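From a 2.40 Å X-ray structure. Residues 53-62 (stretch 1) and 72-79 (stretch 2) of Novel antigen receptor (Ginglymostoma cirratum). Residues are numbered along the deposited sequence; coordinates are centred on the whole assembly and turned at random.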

# COMPACT_ATOMS: atom_id res chain seq x y z
N THR A 53 -17.98 -7.96 -9.48
CA THR A 53 -17.38 -6.66 -9.16
C THR A 53 -17.63 -6.21 -7.71
O THR A 53 -18.53 -6.72 -7.03
CB THR A 53 -17.92 -5.57 -10.12
OG1 THR A 53 -18.03 -6.10 -11.44
CG2 THR A 53 -17.01 -4.34 -10.14
N ILE A 54 -16.80 -5.28 -7.24
CA ILE A 54 -17.01 -4.60 -5.96
C ILE A 54 -17.37 -3.14 -6.24
O ILE A 54 -16.68 -2.45 -6.99
CB ILE A 54 -15.76 -4.71 -5.04
CG1 ILE A 54 -15.47 -6.18 -4.73
CG2 ILE A 54 -15.96 -3.93 -3.75
CD1 ILE A 54 -14.14 -6.42 -4.05
N THR A 55 -18.47 -2.69 -5.63
CA THR A 55 -19.07 -1.38 -5.92
C THR A 55 -18.36 -0.21 -5.23
O THR A 55 -18.05 0.80 -5.86
CB THR A 55 -20.57 -1.36 -5.57
OG1 THR A 55 -20.75 -1.89 -4.25
CG2 THR A 55 -21.37 -2.19 -6.56
N SER A 56 -18.13 -0.35 -3.92
CA SER A 56 -17.48 0.70 -3.12
C SER A 56 -16.65 0.09 -1.99
O SER A 56 -16.35 -1.10 -1.99
CB SER A 56 -18.52 1.67 -2.56
OG SER A 56 -19.23 1.09 -1.48
N GLY A 57 -16.29 0.93 -1.02
CA GLY A 57 -15.45 0.51 0.10
C GLY A 57 -13.97 0.61 -0.23
O GLY A 57 -13.12 0.17 0.56
N PHE A 58 -13.65 1.20 -1.39
CA PHE A 58 -12.25 1.32 -1.80
C PHE A 58 -11.81 2.72 -2.21
O PHE A 58 -12.53 3.45 -2.89
CB PHE A 58 -11.88 0.27 -2.86
CG PHE A 58 -12.49 0.51 -4.22
CD1 PHE A 58 -11.82 1.27 -5.18
CD2 PHE A 58 -13.71 -0.07 -4.56
CE1 PHE A 58 -12.37 1.47 -6.44
CE2 PHE A 58 -14.26 0.13 -5.82
CZ PHE A 58 -13.59 0.90 -6.76
N ALA A 59 -10.60 3.07 -1.78
CA ALA A 59 -9.94 4.30 -2.18
C ALA A 59 -8.63 3.96 -2.88
O ALA A 59 -7.97 2.98 -2.54
CB ALA A 59 -9.67 5.18 -0.96
N THR A 60 -8.29 4.76 -3.88
CA THR A 60 -7.02 4.63 -4.57
C THR A 60 -6.25 5.92 -4.33
O THR A 60 -6.80 7.01 -4.51
CB THR A 60 -7.22 4.37 -6.08
OG1 THR A 60 -8.00 3.18 -6.26
CG2 THR A 60 -5.88 4.19 -6.79
N THR A 61 -5.00 5.80 -3.88
CA THR A 61 -4.16 6.96 -3.62
C THR A 61 -3.78 7.64 -4.93
O THR A 61 -3.86 7.03 -6.01
CB THR A 61 -2.86 6.59 -2.85
OG1 THR A 61 -1.97 5.84 -3.70
CG2 THR A 61 -3.17 5.78 -1.58
N SER A 62 -3.41 8.92 -4.84
CA SER A 62 -2.78 9.63 -5.95
C SER A 62 -1.40 9.02 -6.15
O SER A 62 -0.75 8.63 -5.17
CB SER A 62 -2.65 11.12 -5.63
OG SER A 62 -3.90 11.78 -5.73
N SER A 72 4.09 4.87 -8.76
CA SER A 72 3.49 3.87 -7.89
C SER A 72 2.24 4.46 -7.27
O SER A 72 2.18 5.66 -6.99
CB SER A 72 4.46 3.45 -6.79
OG SER A 72 5.60 2.81 -7.32
N CYS A 73 1.23 3.62 -7.09
CA CYS A 73 0.07 4.02 -6.31
C CYS A 73 -0.49 2.80 -5.62
O CYS A 73 -0.10 1.67 -5.94
CB CYS A 73 -0.99 4.72 -7.18
SG CYS A 73 -2.02 3.63 -8.18
N ALA A 74 -1.37 3.02 -4.65
CA ALA A 74 -2.01 1.92 -3.94
C ALA A 74 -3.52 2.08 -3.99
O ALA A 74 -4.04 3.19 -3.87
CB ALA A 74 -1.52 1.86 -2.50
N SER A 75 -4.22 0.97 -4.21
CA SER A 75 -5.67 0.94 -4.10
C SER A 75 -6.05 0.18 -2.84
O SER A 75 -5.68 -0.98 -2.65
CB SER A 75 -6.31 0.31 -5.33
OG SER A 75 -7.72 0.48 -5.29
N LEU A 76 -6.81 0.86 -1.97
CA LEU A 76 -7.10 0.36 -0.63
C LEU A 76 -8.55 -0.07 -0.46
O LEU A 76 -9.46 0.74 -0.60
CB LEU A 76 -6.76 1.44 0.40
CG LEU A 76 -5.28 1.64 0.67
CD1 LEU A 76 -5.00 3.03 1.23
CD2 LEU A 76 -4.81 0.56 1.63
N LEU A 77 -8.75 -1.34 -0.14
CA LEU A 77 -10.08 -1.88 0.12
C LEU A 77 -10.19 -2.43 1.53
O LEU A 77 -9.37 -3.25 1.96
CB LEU A 77 -10.45 -2.95 -0.92
CG LEU A 77 -11.74 -3.76 -0.69
CD1 LEU A 77 -12.98 -2.92 -0.95
CD2 LEU A 77 -11.75 -5.00 -1.57
N LYS A 78 -11.20 -1.95 2.26
CA LYS A 78 -11.57 -2.54 3.54
C LYS A 78 -12.65 -3.56 3.27
O LYS A 78 -13.72 -3.21 2.75
CB LYS A 78 -12.11 -1.48 4.51
CG LYS A 78 -11.50 -0.10 4.38
CD LYS A 78 -12.19 0.86 5.33
CE LYS A 78 -12.39 2.23 4.71
NZ LYS A 78 -13.52 2.96 5.36
N VAL A 79 -12.38 -4.82 3.59
CA VAL A 79 -13.39 -5.86 3.46
C VAL A 79 -13.87 -6.35 4.83
O VAL A 79 -13.05 -6.65 5.70
CB VAL A 79 -12.96 -7.01 2.50
CG1 VAL A 79 -11.53 -6.82 2.02
CG2 VAL A 79 -13.15 -8.39 3.13

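Antiparallel strands join by alternating hydrogen-bonded and non-hydrogen-bonded pairs, and the short strand 58-60 of this antigen receptor, lying at 170° to strand 72-79, is a compact example. Along the longer strand, Cys73 comes first: its SG lies 4.1 Å from Thr60 CG2, a loose contact near the end of the pairing. At Ala74 a side chain takes over a role usually played by a carbonyl. Thr61 N donates to Ala74 O (2.8 Å), but Ala74 N finds its acceptor in Thr61 OG1 (3.0 Å), so the threonine hydroxyl extends the ladder beyond the strand. Ser75 faces Thr60 in a non-hydrogen-bonded pair; with CA atoms only 4.0 Å apart and side chains on the same face, their hydroxyls hydrogen-bond, OG1 of Thr60 to OG of Ser75, at 2.9 Å. Leu76 and Ala59 form the hydrogen-bonded pair: Ala59 N to Leu76 O is 2.8 Å, and Leu76 N to Ala59 O a very short 2.5 Å. Leu77 returns to the Ser75 face, opposite Phe58, and packs its CD1 3.9 Å from Phe58 CB and its CD2 3.7 Å from Ile54 CD1, an apolar cluster. Finally, Lys78 N reaches Gly57 O at 3.3 Å, a weak bond; Gly57, at phi 86°, has a backbone conformation that itself calls for glycine.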